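Local coordinates for poly-beta-1,6-N-acetyl-D-glucosamine export protein (Escherichia coli, PDB 4Y25), which exports the biofilm polysaccharide poly-beta-1,6-N-acetyl-D-glucosamine across the outer membrane, the chain here being its C-terminal beta-barrel domain, at residues A[78-83]-A[99-104]; A[43-48]-A[70-75]; A[115-120]-A[136-141]. All coordinates share one frame; numbering follows the deposited sequence.

Contact 1. Residues A[78-83]-A[99-104]; sequences NIWLEA and RLSGWY
Trp80 and Trp103 bring their indoles together on one face of the sheet. The rings are nearly parallel, with planes 24° apart, but they are slid past one another so that they barely overlap. Closer cover comes from Trp80 CB, which sits over one face of the Trp103 five-membered ring, 3.8 Å from its centroid, in a CH-pi contact. The first torsion of Trp103 sets CG between its backbone N and carbonyl carbon (chi1 59°), on the side of the strand where Trp80 CB meets the ring. Trp80 NE1 has its partner in Glu73. Main-chain bonds tie Trp80 to Trp103, Trp80 N reaching Trp103 O at 2.8 Å, and Glu82 and Ser101 form a second such pair, Glu82 N reaching Ser101 O at 3.0 Å. These are the adjacent antiparallel strands of a beta hairpin in the wall of the outer-membrane barrel. Among the charged groups, Arg99 turns its NH1 and NH2 toward the single oxygen OE2 of Glu82 in a salt bridge, the carboxylate and guanidinium planes standing 54° apart; Arg99 NE pairs with Glu84. On the opposite face of the sheet the packing is apolar: Leu81 CD1 meets Leu100 CD1 at 3.9 Å, and the CB atoms of Ile79 and Tyr104 approach to 4.3 Å.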
loop_
_atom_site.group_PDB
_atom_site.type_symbol
_atom_site.label_atom_id
_atom_site.label_comp_id
_atom_site.label_asym_id
_atom_site.label_seq_id
_atom_site.Cartn_x
_atom_site.Cartn_y
_atom_site.Cartn_z
ATOM N N ASN A 78 9.599 -0.741 -19.929
ATOM C CA ASN A 78 8.689 -1.758 -20.469
ATOM C C ASN A 78 8.623 -3.030 -19.613
ATOM O O ASN A 78 7.739 -3.861 -19.820
ATOM C CB ASN A 78 9.061 -2.133 -21.911
ATOM C CG ASN A 78 8.897 -0.979 -22.879
ATOM O OD1 ASN A 78 8.688 0.164 -22.474
ATOM N ND2 ASN A 78 9.002 -1.273 -24.172
ATOM N N ILE A 79 9.543 -3.182 -18.658
ATOM C CA ILE A 79 9.544 -4.354 -17.775
ATOM C C ILE A 79 10.399 -4.177 -16.512
ATOM O O ILE A 79 11.586 -3.878 -16.585
ATOM C CB ILE A 79 10.028 -5.621 -18.525
ATOM C CG1 ILE A 79 10.230 -6.780 -17.546
ATOM C CG2 ILE A 79 11.308 -5.342 -19.304
ATOM C CD1 ILE A 79 10.681 -8.064 -18.210
ATOM N N TRP A 80 9.785 -4.383 -15.351
ATOM C CA TRP A 80 10.478 -4.281 -14.069
ATOM C C TRP A 80 10.243 -5.543 -13.241
ATOM O O TRP A 80 9.124 -6.051 -13.195
ATOM C CB TRP A 80 10.006 -3.035 -13.314
ATOM C CG TRP A 80 10.266 -3.049 -11.836
ATOM C CD1 TRP A 80 11.360 -2.549 -11.190
ATOM C CD2 TRP A 80 9.399 -3.562 -10.815
ATOM N NE1 TRP A 80 11.234 -2.731 -9.832
ATOM C CE2 TRP A 80 10.038 -3.349 -9.577
ATOM C CE3 TRP A 80 8.149 -4.188 -10.829
ATOM C CZ2 TRP A 80 9.467 -3.736 -8.364
ATOM C CZ3 TRP A 80 7.581 -4.571 -9.623
ATOM C CH2 TRP A 80 8.241 -4.345 -8.408
ATOM N N LEU A 81 11.287 -6.046 -12.587
ATOM C CA LEU A 81 11.188 -7.326 -11.884
ATOM C C LEU A 81 12.076 -7.397 -10.644
ATOM O O LEU A 81 13.239 -6.992 -10.683
ATOM C CB LEU A 81 11.546 -8.469 -12.841
ATOM C CG LEU A 81 11.730 -9.880 -12.272
ATOM C CD1 LEU A 81 10.414 -10.462 -11.787
ATOM C CD2 LEU A 81 12.370 -10.791 -13.307
ATOM N N GLU A 82 11.530 -7.911 -9.544
ATOM C CA GLU A 82 12.344 -8.155 -8.358
ATOM C C GLU A 82 11.928 -9.413 -7.602
ATOM O O GLU A 82 10.758 -9.800 -7.589
ATOM C CB GLU A 82 12.306 -6.960 -7.401
ATOM C CG GLU A 82 10.991 -6.737 -6.677
ATOM C CD GLU A 82 11.082 -5.603 -5.667
ATOM O OE1 GLU A 82 12.061 -4.828 -5.728
ATOM O OE2 GLU A 82 10.179 -5.481 -4.814
ATOM N N ALA A 83 12.917 -10.047 -6.983
ATOM C CA ALA A 83 12.693 -11.160 -6.075
ATOM C C ALA A 83 13.231 -10.765 -4.708
ATOM O O ALA A 83 14.117 -9.918 -4.609
ATOM C CB ALA A 83 13.369 -12.422 -6.583
ATOM N N ARG A 99 9.257 -13.014 -1.661
ATOM C CA ARG A 99 8.371 -12.266 -2.543
ATOM C C ARG A 99 8.889 -12.222 -3.979
ATOM O O ARG A 99 10.077 -12.004 -4.220
ATOM C CB ARG A 99 8.170 -10.844 -2.018
ATOM C CG ARG A 99 7.266 -9.990 -2.889
ATOM C CD ARG A 99 6.944 -8.663 -2.223
ATOM N NE ARG A 99 8.148 -7.878 -1.973
ATOM C CZ ARG A 99 8.759 -7.138 -2.890
ATOM N NH1 ARG A 99 8.281 -7.080 -4.127
ATOM N NH2 ARG A 99 9.851 -6.455 -2.575
ATOM N N LEU A 100 7.987 -12.444 -4.927
ATOM C CA LEU A 100 8.305 -12.311 -6.343
ATOM C C LEU A 100 7.271 -11.413 -7.005
ATOM O O LEU A 100 6.070 -11.651 -6.892
ATOM C CB LEU A 100 8.345 -13.675 -7.029
ATOM C CG LEU A 100 8.598 -13.630 -8.537
ATOM C CD1 LEU A 100 9.964 -13.029 -8.840
ATOM C CD2 LEU A 100 8.468 -15.018 -9.153
ATOM N N SER A 101 7.737 -10.375 -7.690
ATOM C CA SER A 101 6.826 -9.412 -8.291
ATOM C C SER A 101 7.419 -8.748 -9.523
ATOM O O SER A 101 8.639 -8.730 -9.711
ATOM C CB SER A 101 6.436 -8.343 -7.269
ATOM O OG SER A 101 7.584 -7.710 -6.733
ATOM N N GLY A 102 6.543 -8.198 -10.356
ATOM C CA GLY A 102 6.972 -7.491 -11.545
ATOM C C GLY A 102 5.825 -6.898 -12.336
ATOM O O GLY A 102 4.666 -7.271 -12.149
ATOM N N TRP A 103 6.149 -5.951 -13.209
ATOM C CA TRP A 103 5.195 -5.479 -14.201
ATOM C C TRP A 103 5.890 -5.347 -15.538
ATOM O O TRP A 103 7.100 -5.133 -15.608
ATOM C CB TRP A 103 4.553 -4.139 -13.803
ATOM C CG TRP A 103 5.520 -3.001 -13.587
ATOM C CD1 TRP A 103 5.951 -2.518 -12.389
ATOM C CD2 TRP A 103 6.159 -2.198 -14.594
ATOM N NE1 TRP A 103 6.825 -1.476 -12.581
ATOM C CE2 TRP A 103 6.969 -1.258 -13.925
ATOM C CE3 TRP A 103 6.126 -2.183 -15.994
ATOM C CZ2 TRP A 103 7.740 -0.317 -14.606
ATOM C CZ3 TRP A 103 6.897 -1.249 -16.668
ATOM C CH2 TRP A 103 7.691 -0.329 -15.973
ATOM N N TYR A 104 5.111 -5.481 -16.598
ATOM C CA TYR A 104 5.592 -5.222 -17.941
ATOM C C TYR A 104 4.578 -4.339 -18.634
ATOM O O TYR A 104 3.409 -4.299 -18.245
ATOM C CB TYR A 104 5.789 -6.520 -18.714
ATOM C CG TYR A 104 4.523 -7.334 -18.847
ATOM C CD1 TYR A 104 3.665 -7.149 -19.923
ATOM C CD2 TYR A 104 4.186 -8.287 -17.895
ATOM C CE1 TYR A 104 2.504 -7.887 -20.045
ATOM C CE2 TYR A 104 3.032 -9.034 -18.011
ATOM C CZ TYR A 104 2.196 -8.832 -19.089
ATOM O OH TYR A 104 1.045 -9.573 -19.206
#

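Contact 2. Residues A[43-48]-A[70-75]; sequences DNWRGF and AGVEWR
Trp45 and Trp74 meet in a T-shaped stack, the edge of Trp74 presented to the face of Trp45. Their five-membered rings have centroids 4.5 Å apart and planes 72° from each other, with Trp74 CD1 above the Trp45 ring toward its rim. Trp74 is itself covered: Asn44 CB lies over one face of its five-membered ring, 3.8 Å from the centroid. At the edge of Trp45, in the plane of the indole, CG1 of Val72 comes within 3.5 Å of CE3.

On the other face of the sheet Arg46 and Glu73 lie side by side and point the same way, forming a salt bridge. Both NE and NH2 of Arg46 donate to Glu73 OE1, at 3.0 and 3.3 Å, approaching it on the syn side from one face of the carboxylate. A bend at the third torsion of Arg46 (chi3 -57°) brings NE beside Glu73 OE1. That oxygen lies close to the guanidinium plane. The second oxygen, OE2, accepts from Trp80 NE1, so the carboxylate is held from two directions. Farther along, the Phe48 ring lies flat over the backbone of Gly71, whose CA is 3.8 Å from the ring centroid. Main-chain bonds join Arg46 with Glu73 and Phe48 with Gly71; Phe48 N reaches Gly71 O at 2.9 Å.

The two segments belong to a beta hairpin in the wall of the membrane barrel. Strand 79-89 continues the sheet beyond 70-75, its Glu82 and Glu84 touching Phe48; on the other side, Phe48 meets Tyr37 of strand 30-37 and Gly47 bonds to Ser38.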
loop_
_atom_site.group_PDB
_atom_site.type_symbol
_atom_site.label_atom_id
_atom_site.label_comp_id
_atom_site.label_asym_id
_atom_site.label_seq_id
_atom_site.Cartn_x
_atom_site.Cartn_y
_atom_site.Cartn_z
ATOM N N ASP A 43 23.959 -1.826 -15.356
ATOM C CA ASP A 43 22.943 -0.876 -15.811
ATOM C C ASP A 43 21.502 -1.206 -15.405
ATOM O O ASP A 43 20.676 -0.302 -15.268
ATOM C CB ASP A 43 23.021 -0.733 -17.332
ATOM C CG ASP A 43 24.320 -0.101 -17.786
ATOM O OD1 ASP A 43 24.580 1.061 -17.409
ATOM O OD2 ASP A 43 25.085 -0.766 -18.513
ATOM N N ASN A 44 21.197 -2.484 -15.199
ATOM C CA ASN A 44 19.827 -2.878 -14.880
ATOM C C ASN A 44 19.665 -3.535 -13.512
ATOM O O ASN A 44 18.566 -3.561 -12.959
ATOM C CB ASN A 44 19.292 -3.824 -15.957
ATOM C CG ASN A 44 19.252 -3.183 -17.329
ATOM O OD1 ASN A 44 19.187 -1.959 -17.453
ATOM N ND2 ASN A 44 19.287 -4.007 -18.369
ATOM N N TRP A 45 20.756 -4.061 -12.968
ATOM C CA TRP A 45 20.686 -4.834 -11.733
ATOM C C TRP A 45 20.946 -4.007 -10.480
ATOM O O TRP A 45 21.892 -3.219 -10.423
ATOM C CB TRP A 45 21.675 -5.997 -11.786
ATOM C CG TRP A 45 21.255 -7.080 -12.722
ATOM C CD1 TRP A 45 21.487 -7.138 -14.063
ATOM C CD2 TRP A 45 20.523 -8.264 -12.389
ATOM N NE1 TRP A 45 20.948 -8.287 -14.588
ATOM C CE2 TRP A 45 20.350 -8.996 -13.579
ATOM C CE3 TRP A 45 19.999 -8.776 -11.199
ATOM C CZ2 TRP A 45 19.673 -10.213 -13.615
ATOM C CZ3 TRP A 45 19.328 -9.985 -11.235
ATOM C CH2 TRP A 45 19.171 -10.690 -12.435
ATOM N N ARG A 46 20.093 -4.195 -9.478
ATOM C CA ARG A 46 20.305 -3.611 -8.160
ATOM C C ARG A 46 19.999 -4.638 -7.076
ATOM O O ARG A 46 19.047 -5.408 -7.186
ATOM C CB ARG A 46 19.442 -2.360 -7.962
ATOM C CG ARG A 46 19.768 -1.216 -8.908
ATOM C CD ARG A 46 19.253 0.115 -8.380
ATOM N NE ARG A 46 17.813 0.099 -8.137
ATOM C CZ ARG A 46 17.151 1.070 -7.514
ATOM N NH1 ARG A 46 17.800 2.138 -7.068
ATOM N NH2 ARG A 46 15.841 0.974 -7.334
ATOM N N GLY A 47 20.822 -4.654 -6.035
ATOM C CA GLY A 47 20.574 -5.499 -4.884
ATOM C C GLY A 47 20.136 -4.640 -3.715
ATOM O O GLY A 47 20.586 -3.504 -3.571
ATOM N N PHE A 48 19.248 -5.168 -2.881
ATOM C CA PHE A 48 18.774 -4.413 -1.731
ATOM C C PHE A 48 18.699 -5.275 -0.478
ATOM O O PHE A 48 18.487 -6.486 -0.548
ATOM C CB PHE A 48 17.401 -3.791 -2.019
ATOM C CG PHE A 48 16.328 -4.797 -2.341
ATOM C CD1 PHE A 48 15.574 -5.376 -1.332
ATOM C CD2 PHE A 48 16.068 -5.157 -3.653
ATOM C CE1 PHE A 48 14.589 -6.303 -1.626
ATOM C CE2 PHE A 48 15.082 -6.080 -3.953
ATOM C CZ PHE A 48 14.343 -6.655 -2.939
ATOM N N ALA A 70 16.295 -9.426 2.085
ATOM C CA ALA A 70 17.285 -9.160 1.055
ATOM C C ALA A 70 16.757 -9.674 -0.276
ATOM O O ALA A 70 16.079 -10.699 -0.327
ATOM C CB ALA A 70 18.614 -9.811 1.400
ATOM N N GLY A 71 17.058 -8.956 -1.351
ATOM C CA GLY A 71 16.595 -9.353 -2.666
ATOM C C GLY A 71 17.291 -8.610 -3.785
ATOM O O GLY A 71 18.135 -7.748 -3.544
ATOM N N VAL A 72 16.933 -8.948 -5.019
ATOM C CA VAL A 72 17.524 -8.309 -6.185
ATOM C C VAL A 72 16.438 -7.672 -7.047
ATOM O O VAL A 72 15.290 -8.110 -7.032
ATOM C CB VAL A 72 18.330 -9.312 -7.032
ATOM C CG1 VAL A 72 19.440 -8.596 -7.777
ATOM C CG2 VAL A 72 18.911 -10.410 -6.152
ATOM N N GLU A 73 16.804 -6.632 -7.790
ATOM C CA GLU A 73 15.869 -5.965 -8.690
ATOM C C GLU A 73 16.468 -5.800 -10.079
ATOM O O GLU A 73 17.582 -5.299 -10.226
ATOM C CB GLU A 73 15.467 -4.593 -8.143
ATOM C CG GLU A 73 14.513 -3.831 -9.057
ATOM C CD GLU A 73 14.576 -2.327 -8.862
ATOM O OE1 GLU A 73 15.643 -1.737 -9.129
ATOM O OE2 GLU A 73 13.557 -1.734 -8.448
ATOM N N TRP A 74 15.725 -6.223 -11.096
ATOM C CA TRP A 74 16.123 -5.977 -12.477
ATOM C C TRP A 74 15.186 -4.940 -13.080
ATOM O O TRP A 74 13.991 -4.932 -12.785
ATOM C CB TRP A 74 16.106 -7.267 -13.298
ATOM C CG TRP A 74 16.701 -7.102 -14.665
ATOM C CD1 TRP A 74 18.015 -7.235 -15.007
ATOM C CD2 TRP A 74 16.005 -6.767 -15.871
ATOM N NE1 TRP A 74 18.181 -7.007 -16.351
ATOM C CE2 TRP A 74 16.962 -6.719 -16.906
ATOM C CE3 TRP A 74 14.665 -6.507 -16.179
ATOM C CZ2 TRP A 74 16.623 -6.419 -18.224
ATOM C CZ3 TRP A 74 14.330 -6.211 -17.488
ATOM C CH2 TRP A 74 15.306 -6.170 -18.495
ATOM N N ARG A 75 15.726 -4.071 -13.927
ATOM C CA ARG A 75 14.979 -2.908 -14.392
ATOM C C ARG A 75 15.449 -2.425 -15.765
ATOM O O ARG A 75 16.543 -1.883 -15.918
ATOM C CB ARG A 75 15.080 -1.790 -13.330
ATOM C CG ARG A 75 14.737 -0.320 -13.707
ATOM C CD ARG A 75 13.678 -0.102 -14.788
ATOM N NE ARG A 75 13.644 1.291 -15.234
ATOM C CZ ARG A 75 14.547 1.841 -16.041
ATOM N NH1 ARG A 75 15.578 1.127 -16.475
ATOM N NH2 ARG A 75 14.436 3.114 -16.397
#

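Contact 3. Residues A[115-120]-A[136-141]; sequences QLERLS and SAQAYV
Ser120 and Ser136 are brought together by different first torsions. The Ser120 hydroxyl stands anti to its backbone N (chi1 -178°), whereas that of Ser136 lies between its backbone N and carbonyl carbon (chi1 67°), and the two OG atoms meet at 2.8 Å in a hydrogen bond. Ser120 OG also accepts from the backbone N of Arg122 within the connection that follows strand 110-118, and its bond to Ser136 OG ties that connection to strand 134-144.

The segments lie on consecutive antiparallel strands of the 16-stranded barrel. Gln115 pairs with Gln138, and Glu117 with Ser136, as hydrogen-bonded pairs. Gln138 N donates to Gln115 O at 2.7 Å, and Gln115 N returns a bond to Gln138 O. In the second pair, Ser136 N donates to Glu117 O at 3.1 Å, and the reverse bond is weak.

The face carrying these polar residues holds two glutamine side chains that run side by side in the same direction. Their CB atoms are 3.8 Å apart and their amide planes differ by 34°. Glu117 crosses toward Gln138, its OE2 3.6 Å from Gln138 NE2, and Glu117 CG packs beside the Ser136 hydroxyl. Gln115 also touches Arg99 and Ser101 on strand 94-105, and on the other side Ser136 touches Thr158 of strand 149-160, so the polar face continues across the neighbouring strands.

On the reverse face lie Leu116 and Ala137, a non-hydrogen-bonded pair. There the delta-branch CD2 of Leu116 rests 3.8 Å from Ala137 CB and 3.7 Å from the carbonyl O of Ser136.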
loop_
_atom_site.group_PDB
_atom_site.type_symbol
_atom_site.label_atom_id
_atom_site.label_comp_id
_atom_site.label_asym_id
_atom_site.label_seq_id
_atom_site.Cartn_x
_atom_site.Cartn_y
_atom_site.Cartn_z
ATOM N N GLN A 115 2.378 -10.566 -8.716
ATOM C CA GLN A 115 3.030 -10.546 -7.411
ATOM C C GLN A 115 2.742 -11.788 -6.567
ATOM O O GLN A 115 1.595 -12.065 -6.211
ATOM C CB GLN A 115 2.614 -9.287 -6.645
ATOM C CG GLN A 115 3.431 -9.015 -5.395
ATOM C CD GLN A 115 3.645 -7.532 -5.156
ATOM O OE1 GLN A 115 3.098 -6.690 -5.868
ATOM N NE2 GLN A 115 4.447 -7.206 -4.151
ATOM N N LEU A 116 3.803 -12.529 -6.254
ATOM C CA LEU A 116 3.736 -13.688 -5.365
ATOM C C LEU A 116 4.385 -13.398 -4.025
ATOM O O LEU A 116 5.462 -12.805 -3.972
ATOM C CB LEU A 116 4.431 -14.891 -5.986
ATOM C CG LEU A 116 3.782 -15.560 -7.180
ATOM C CD1 LEU A 116 4.681 -16.693 -7.600
ATOM C CD2 LEU A 116 2.410 -16.052 -6.778
ATOM N N GLU A 117 3.746 -13.824 -2.938
ATOM C CA GLU A 117 4.310 -13.586 -1.615
ATOM C C GLU A 117 4.153 -14.755 -0.641
ATOM O O GLU A 117 3.125 -15.432 -0.602
ATOM C CB GLU A 117 3.695 -12.321 -0.985
ATOM C CG GLU A 117 3.137 -11.301 -1.976
ATOM C CD GLU A 117 3.075 -9.891 -1.411
ATOM O OE1 GLU A 117 3.216 -9.728 -0.181
ATOM O OE2 GLU A 117 2.892 -8.943 -2.204
ATOM N N ARG A 118 5.217 -14.984 0.121
ATOM C CA ARG A 118 5.172 -15.744 1.363
ATOM C C ARG A 118 6.123 -15.031 2.328
ATOM O O ARG A 118 7.201 -14.620 1.923
ATOM C CB ARG A 118 5.570 -17.214 1.147
ATOM C CG ARG A 118 7.074 -17.467 1.055
ATOM C CD ARG A 118 7.460 -18.925 1.275
ATOM N NE ARG A 118 8.696 -19.262 0.571
ATOM C CZ ARG A 118 9.391 -20.378 0.763
ATOM N NH1 ARG A 118 8.980 -21.277 1.647
ATOM N NH2 ARG A 118 10.505 -20.594 0.074
ATOM N N LEU A 119 5.697 -14.757 3.558
ATOM C CA LEU A 119 4.296 -14.756 3.937
ATOM C C LEU A 119 3.675 -13.470 3.403
ATOM O O LEU A 119 4.384 -12.498 3.142
ATOM C CB LEU A 119 4.131 -14.839 5.457
ATOM C CG LEU A 119 4.979 -15.833 6.255
ATOM C CD1 LEU A 119 6.330 -15.236 6.630
ATOM C CD2 LEU A 119 4.233 -16.266 7.503
ATOM N N SER A 120 2.358 -13.458 3.242
ATOM C CA SER A 120 1.690 -12.311 2.645
ATOM C C SER A 120 1.318 -11.258 3.680
ATOM O O SER A 120 0.971 -11.584 4.814
ATOM C CB SER A 120 0.436 -12.760 1.896
ATOM O OG SER A 120 -0.194 -11.661 1.263
ATOM N N SER A 136 0.055 -15.742 -0.916
ATOM C CA SER A 136 -0.886 -15.079 -1.812
ATOM C C SER A 136 -0.390 -14.923 -3.246
ATOM O O SER A 136 0.767 -15.206 -3.560
ATOM C CB SER A 136 -1.240 -13.695 -1.262
ATOM O OG SER A 136 -0.111 -12.835 -1.289
ATOM N N ALA A 137 -1.292 -14.456 -4.106
ATOM C CA ALA A 137 -0.972 -14.146 -5.492
ATOM C C ALA A 137 -1.761 -12.921 -5.950
ATOM O O ALA A 137 -2.991 -12.929 -5.945
ATOM C CB ALA A 137 -1.269 -15.337 -6.386
ATOM N N GLN A 138 -1.050 -11.865 -6.332
ATOM C CA GLN A 138 -1.697 -10.649 -6.812
ATOM C C GLN A 138 -1.535 -10.493 -8.318
ATOM O O GLN A 138 -0.542 -10.937 -8.894
ATOM C CB GLN A 138 -1.133 -9.408 -6.112
ATOM C CG GLN A 138 -1.216 -9.420 -4.595
ATOM C CD GLN A 138 -0.794 -8.094 -3.988
ATOM O OE1 GLN A 138 -0.622 -7.102 -4.696
ATOM N NE2 GLN A 138 -0.621 -8.073 -2.671
ATOM N N ALA A 139 -2.517 -9.856 -8.946
ATOM C CA ALA A 139 -2.410 -9.459 -10.343
ATOM C C ALA A 139 -3.163 -8.154 -10.564
ATOM O O ALA A 139 -4.165 -7.893 -9.895
ATOM C CB ALA A 139 -2.943 -10.547 -11.255
ATOM N N TYR A 140 -2.682 -7.329 -11.489
ATOM C CA TYR A 140 -3.400 -6.105 -11.829
ATOM C C TYR A 140 -3.199 -5.669 -13.276
ATOM O O TYR A 140 -2.222 -6.042 -13.926
ATOM C CB TYR A 140 -3.000 -4.965 -10.886
ATOM C CG TYR A 140 -1.561 -4.507 -10.987
ATOM C CD1 TYR A 140 -1.174 -3.561 -11.932
ATOM C CD2 TYR A 140 -0.596 -4.990 -10.113
ATOM C CE1 TYR A 140 0.139 -3.130 -12.017
ATOM C CE2 TYR A 140 0.717 -4.563 -10.189
ATOM C CZ TYR A 140 1.080 -3.633 -11.142
ATOM O OH TYR A 140 2.387 -3.204 -11.219
ATOM N N VAL A 141 -4.146 -4.876 -13.768
ATOM C CA VAL A 141 -4.090 -4.324 -15.116
ATOM C C VAL A 141 -4.422 -2.835 -15.070
ATOM O O VAL A 141 -5.420 -2.432 -14.475
ATOM C CB VAL A 141 -5.065 -5.045 -16.073
ATOM C CG1 VAL A 141 -5.076 -4.371 -17.437
ATOM C CG2 VAL A 141 -4.694 -6.513 -16.205
#

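Overall arrangement
The three contacts follow one another along the chain and around the barrel wall, in the order contact 2, contact 1, contact 3. Centres of contacts 1 and 2 are about 10 Å apart, and those of contacts 1 and 3 about 11 Å. Strands 64-76 and 79-89 join contacts 2 and 1, with Leu81 O 2.6 Å from Trp74 N in a probable hydrogen bond. On the other side, Leu100 O lies 2.5 Å from Leu116 N, again a probable hydrogen bond, and Trp103 CB lies 3.5 Å from Tyr140 OH. Contacts 2 and 3 do not touch, their nearest atoms being about 10 Å apart. The shared charged and amide-bearing face probably lines the barrel lumen, the route expected for the exported polysaccharide.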